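Local coordinates for protein alpha-Amylase (Thermotoga maritima, PDB 2B5D) that belongs to glycoside hydrolase family 57 and is named an alpha-amylase, a carbohydrate-active enzyme from a thermophilic bacterium, at residues G288-S296 / S302-D310. Residues are numbered along the deposited sequence; the frame is centred on the assembly and turned at random.
Sequences GIKYHRITS and SQKEYYDID
His292 and Tyr306 pair where the two backbones meet in a single antiparallel beta bridge, with Arg293 N giving its hydrogen to Glu305 O (2.8 Å) and Tyr307 N to Tyr291 O, a bond modelled as very short. Thr295 continues the link with its side chain: OG1 accepts from Glu305 N (2.8 Å) and donates to Arg293 O, coming from above that carbonyl plane. A small hydroxyl suits this place because it can do both at once.

Among the charged groups, Arg293 and Glu305, long chains of opposite charge, run side by side into a salt bridge: Arg293 NH2 meets Glu305 OE2 (3.0 Å) from above the carboxylate plane. Arg293 NH1 also binds Pro256 O. Lys304, long enough to pass Arg293 O, bends at its last torsion (chi4 -89°) and brings NZ to Ile294 O (2.9 Å); Glu260 supplies its salt bridge.

The flat rings of His292 and Tyr306 can lie side by side, planes oblique at 33°, with Lys304 O at the imidazole edge. Separately, Arg293 CB sits at the Tyr307 ring edge.

The bridge and side-chain bonds join two ends of an irregular loop in the family 57 region, leading into helix 309-338, where Asp308 is the N-cap.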
loop_
_atom_site.group_PDB
_atom_site.type_symbol
_atom_site.label_atom_id
_atom_site.label_comp_id
_atom_site.label_asym_id
_atom_site.label_seq_id
_atom_site.Cartn_x
_atom_site.Cartn_y
_atom_site.Cartn_z
ATOM N N GLY A 288 -3.811 11.023 26.088
ATOM C CA GLY A 288 -4.961 11.287 26.941
ATOM C C GLY A 288 -4.802 12.544 27.762
ATOM O O GLY A 288 -5.759 13.043 28.358
ATOM N N ILE A 289 -3.581 13.055 27.811
ATOM C CA ILE A 289 -3.370 14.359 28.411
ATOM C C ILE A 289 -3.138 15.447 27.364
ATOM O O ILE A 289 -2.145 15.440 26.617
ATOM C CB ILE A 289 -2.407 14.375 29.678
ATOM C CG1 ILE A 289 -1.704 15.745 29.830
ATOM C CG2 ILE A 289 -1.501 13.111 29.811
ATOM C CD1 ILE A 289 -0.367 15.798 29.292
ATOM N N LYS A 290 -4.113 16.359 27.336
ATOM C CA LYS A 290 -4.306 17.360 26.286
ATOM C C LYS A 290 -4.562 18.736 26.910
ATOM O O LYS A 290 -5.379 18.858 27.826
ATOM C CB LYS A 290 -5.522 16.987 25.421
ATOM C CG LYS A 290 -5.711 15.518 25.080
ATOM C CD LYS A 290 -6.688 15.415 23.940
ATOM C CE LYS A 290 -7.356 14.062 23.868
ATOM N NZ LYS A 290 -6.628 13.116 22.995
ATOM N N TYR A 291 -3.900 19.766 26.390
ATOM C CA TYR A 291 -3.862 21.086 27.039
ATOM C C TYR A 291 -4.536 22.250 26.312
ATOM O O TYR A 291 -4.636 23.329 26.847
ATOM C CB TYR A 291 -2.397 21.464 27.310
ATOM C CG TYR A 291 -1.654 20.590 28.325
ATOM C CD1 TYR A 291 -0.476 19.966 27.985
ATOM C CD2 TYR A 291 -2.121 20.446 29.638
ATOM C CE1 TYR A 291 0.213 19.184 28.912
ATOM C CE2 TYR A 291 -1.428 19.672 30.582
ATOM C CZ TYR A 291 -0.271 19.061 30.211
ATOM O OH TYR A 291 0.419 18.301 31.124
ATOM N N HIS A 292 -5.003 22.043 25.092
ATOM C CA HIS A 292 -5.590 23.129 24.308
ATOM C C HIS A 292 -7.111 23.075 24.240
ATOM O O HIS A 292 -7.724 22.004 24.412
ATOM C CB HIS A 292 -4.967 23.161 22.918
ATOM C CG HIS A 292 -3.462 23.257 22.944
ATOM N ND1 HIS A 292 -2.650 22.195 23.299
ATOM C CD2 HIS A 292 -2.632 24.296 22.687
ATOM C CE1 HIS A 292 -1.385 22.570 23.226
ATOM N NE2 HIS A 292 -1.348 23.838 22.852
ATOM N N ARG A 293 -7.706 24.255 24.070
ATOM C CA ARG A 293 -9.118 24.350 23.781
ATOM C C ARG A 293 -9.290 24.537 22.264
ATOM O O ARG A 293 -8.344 24.915 21.572
ATOM C CB ARG A 293 -9.765 25.501 24.564
ATOM C CG ARG A 293 -9.099 26.857 24.386
ATOM C CD ARG A 293 -9.686 27.889 25.339
ATOM N NE ARG A 293 -9.245 29.231 24.976
ATOM C CZ ARG A 293 -9.889 30.057 24.150
ATOM N NH1 ARG A 293 -11.034 29.700 23.579
ATOM N NH2 ARG A 293 -9.367 31.242 23.881
ATOM N N ILE A 294 -10.499 24.306 21.763
ATOM C CA ILE A 294 -10.761 24.410 20.326
ATOM C C ILE A 294 -10.375 25.793 19.771
ATOM O O ILE A 294 -9.907 25.879 18.629
ATOM C CB ILE A 294 -12.234 23.998 19.973
ATOM C CG1 ILE A 294 -12.481 22.527 20.331
ATOM C CG2 ILE A 294 -12.582 24.282 18.485
ATOM C CD1 ILE A 294 -13.926 22.144 20.449
ATOM N N THR A 295 -10.626 26.853 20.557
ATOM C CA THR A 295 -10.144 28.232 20.306
ATOM C C THR A 295 -10.907 29.030 19.241
ATOM O O THR A 295 -11.264 30.200 19.462
ATOM C CB THR A 295 -8.632 28.241 19.949
ATOM O OG1 THR A 295 -7.903 27.610 21.000
ATOM C CG2 THR A 295 -8.111 29.662 19.755
ATOM N N SER A 296 -11.125 28.426 18.065
ATOM C CA SER A 296 -11.708 29.153 16.946
ATOM C C SER A 296 -11.891 28.204 15.786
ATOM O O SER A 296 -11.452 27.072 15.851
ATOM C CB SER A 296 -10.774 30.278 16.506
ATOM O OG SER A 296 -9.823 29.785 15.570
ATOM N N SER A 302 -2.002 25.257 14.991
ATOM C CA SER A 302 -0.913 25.789 15.815
ATOM C C SER A 302 -1.309 27.045 16.607
ATOM O O SER A 302 -0.657 27.409 17.589
ATOM C CB SER A 302 0.327 26.053 14.952
ATOM O OG SER A 302 0.245 27.317 14.311
ATOM N N GLN A 303 -2.393 27.691 16.196
ATOM C CA GLN A 303 -2.837 28.914 16.857
ATOM C C GLN A 303 -3.766 28.677 18.057
ATOM O O GLN A 303 -4.347 29.625 18.594
ATOM C CB GLN A 303 -3.494 29.838 15.838
ATOM C CG GLN A 303 -2.528 30.363 14.757
ATOM C CD GLN A 303 -3.168 31.462 13.919
ATOM O OE1 GLN A 303 -3.856 32.333 14.458
ATOM N NE2 GLN A 303 -2.982 31.402 12.595
ATOM N N LYS A 304 -3.868 27.418 18.481
ATOM C CA LYS A 304 -4.756 27.006 19.558
ATOM C C LYS A 304 -4.295 27.399 20.951
ATOM O O LYS A 304 -3.149 27.175 21.334
ATOM C CB LYS A 304 -5.024 25.488 19.490
ATOM C CG LYS A 304 -5.909 25.156 18.305
ATOM C CD LYS A 304 -6.562 23.823 18.416
ATOM C CE LYS A 304 -7.194 23.459 17.088
ATOM N NZ LYS A 304 -8.603 23.946 16.930
ATOM N N GLU A 305 -5.220 27.956 21.717
ATOM C CA GLU A 305 -4.925 28.402 23.055
ATOM C C GLU A 305 -5.099 27.318 24.087
ATOM O O GLU A 305 -5.789 26.328 23.861
ATOM C CB GLU A 305 -5.772 29.623 23.392
ATOM C CG GLU A 305 -5.161 30.850 22.775
ATOM C CD GLU A 305 -6.074 32.026 22.790
ATOM O OE1 GLU A 305 -6.263 32.600 21.692
ATOM O OE2 GLU A 305 -6.595 32.375 23.893
ATOM N N TYR A 306 -4.480 27.532 25.236
ATOM C CA TYR A 306 -4.522 26.570 26.321
ATOM C C TYR A 306 -5.903 26.413 26.953
ATOM O O TYR A 306 -6.655 27.377 27.090
ATOM C CB TYR A 306 -3.456 26.924 27.370
ATOM C CG TYR A 306 -2.047 26.605 26.897
ATOM C CD1 TYR A 306 -1.072 27.624 26.786
ATOM C CD2 TYR A 306 -1.692 25.291 26.528
ATOM C CE1 TYR A 306 0.220 27.350 26.339
ATOM C CE2 TYR A 306 -0.403 25.004 26.069
ATOM C CZ TYR A 306 0.561 26.048 25.984
ATOM O OH TYR A 306 1.845 25.772 25.531
ATOM N N TYR A 307 -6.218 25.179 27.329
ATOM C CA TYR A 307 -7.497 24.834 27.940
ATOM C C TYR A 307 -7.640 25.440 29.334
ATOM O O TYR A 307 -6.766 25.276 30.209
ATOM C CB TYR A 307 -7.644 23.301 28.022
ATOM C CG TYR A 307 -8.985 22.790 28.530
ATOM C CD1 TYR A 307 -10.187 23.103 27.861
ATOM C CD2 TYR A 307 -9.054 21.978 29.655
ATOM C CE1 TYR A 307 -11.402 22.638 28.315
ATOM C CE2 TYR A 307 -10.268 21.492 30.117
ATOM C CZ TYR A 307 -11.440 21.830 29.441
ATOM O OH TYR A 307 -12.643 21.340 29.888
ATOM N N ASP A 308 -8.766 26.121 29.527
ATOM C CA ASP A 308 -9.198 26.613 30.824
ATOM C C ASP A 308 -10.497 25.911 31.178
ATOM O O ASP A 308 -11.528 26.163 30.568
ATOM C CB ASP A 308 -9.412 28.127 30.773
ATOM C CG ASP A 308 -9.791 28.723 32.142
ATOM O OD1 ASP A 308 -9.719 29.966 32.262
ATOM O OD2 ASP A 308 -10.154 27.969 33.090
ATOM N N ILE A 309 -10.431 25.031 32.172
ATOM C CA ILE A 309 -11.564 24.216 32.578
ATOM C C ILE A 309 -12.699 24.969 33.250
ATOM O O ILE A 309 -13.753 24.390 33.485
ATOM C CB ILE A 309 -11.143 23.063 33.519
ATOM C CG1 ILE A 309 -12.258 21.994 33.572
ATOM C CG2 ILE A 309 -10.783 23.608 34.923
ATOM C CD1 ILE A 309 -11.777 20.581 33.798
ATOM N N ASP A 310 -12.493 26.239 33.584
ATOM C CA ASP A 310 -13.536 27.003 34.245
ATOM C C ASP A 310 -14.428 27.649 33.242
ATOM O O ASP A 310 -15.639 27.656 33.420
ATOM C CB ASP A 310 -12.961 28.027 35.233
ATOM C CG ASP A 310 -12.453 27.370 36.506
ATOM O OD1 ASP A 310 -13.162 26.488 37.048
ATOM O OD2 ASP A 310 -11.337 27.710 36.959
HETATM O O HOH W 1 -6.874 29.799 26.888
HETATM O O HOH W 2 -8.921 26.276 15.389
#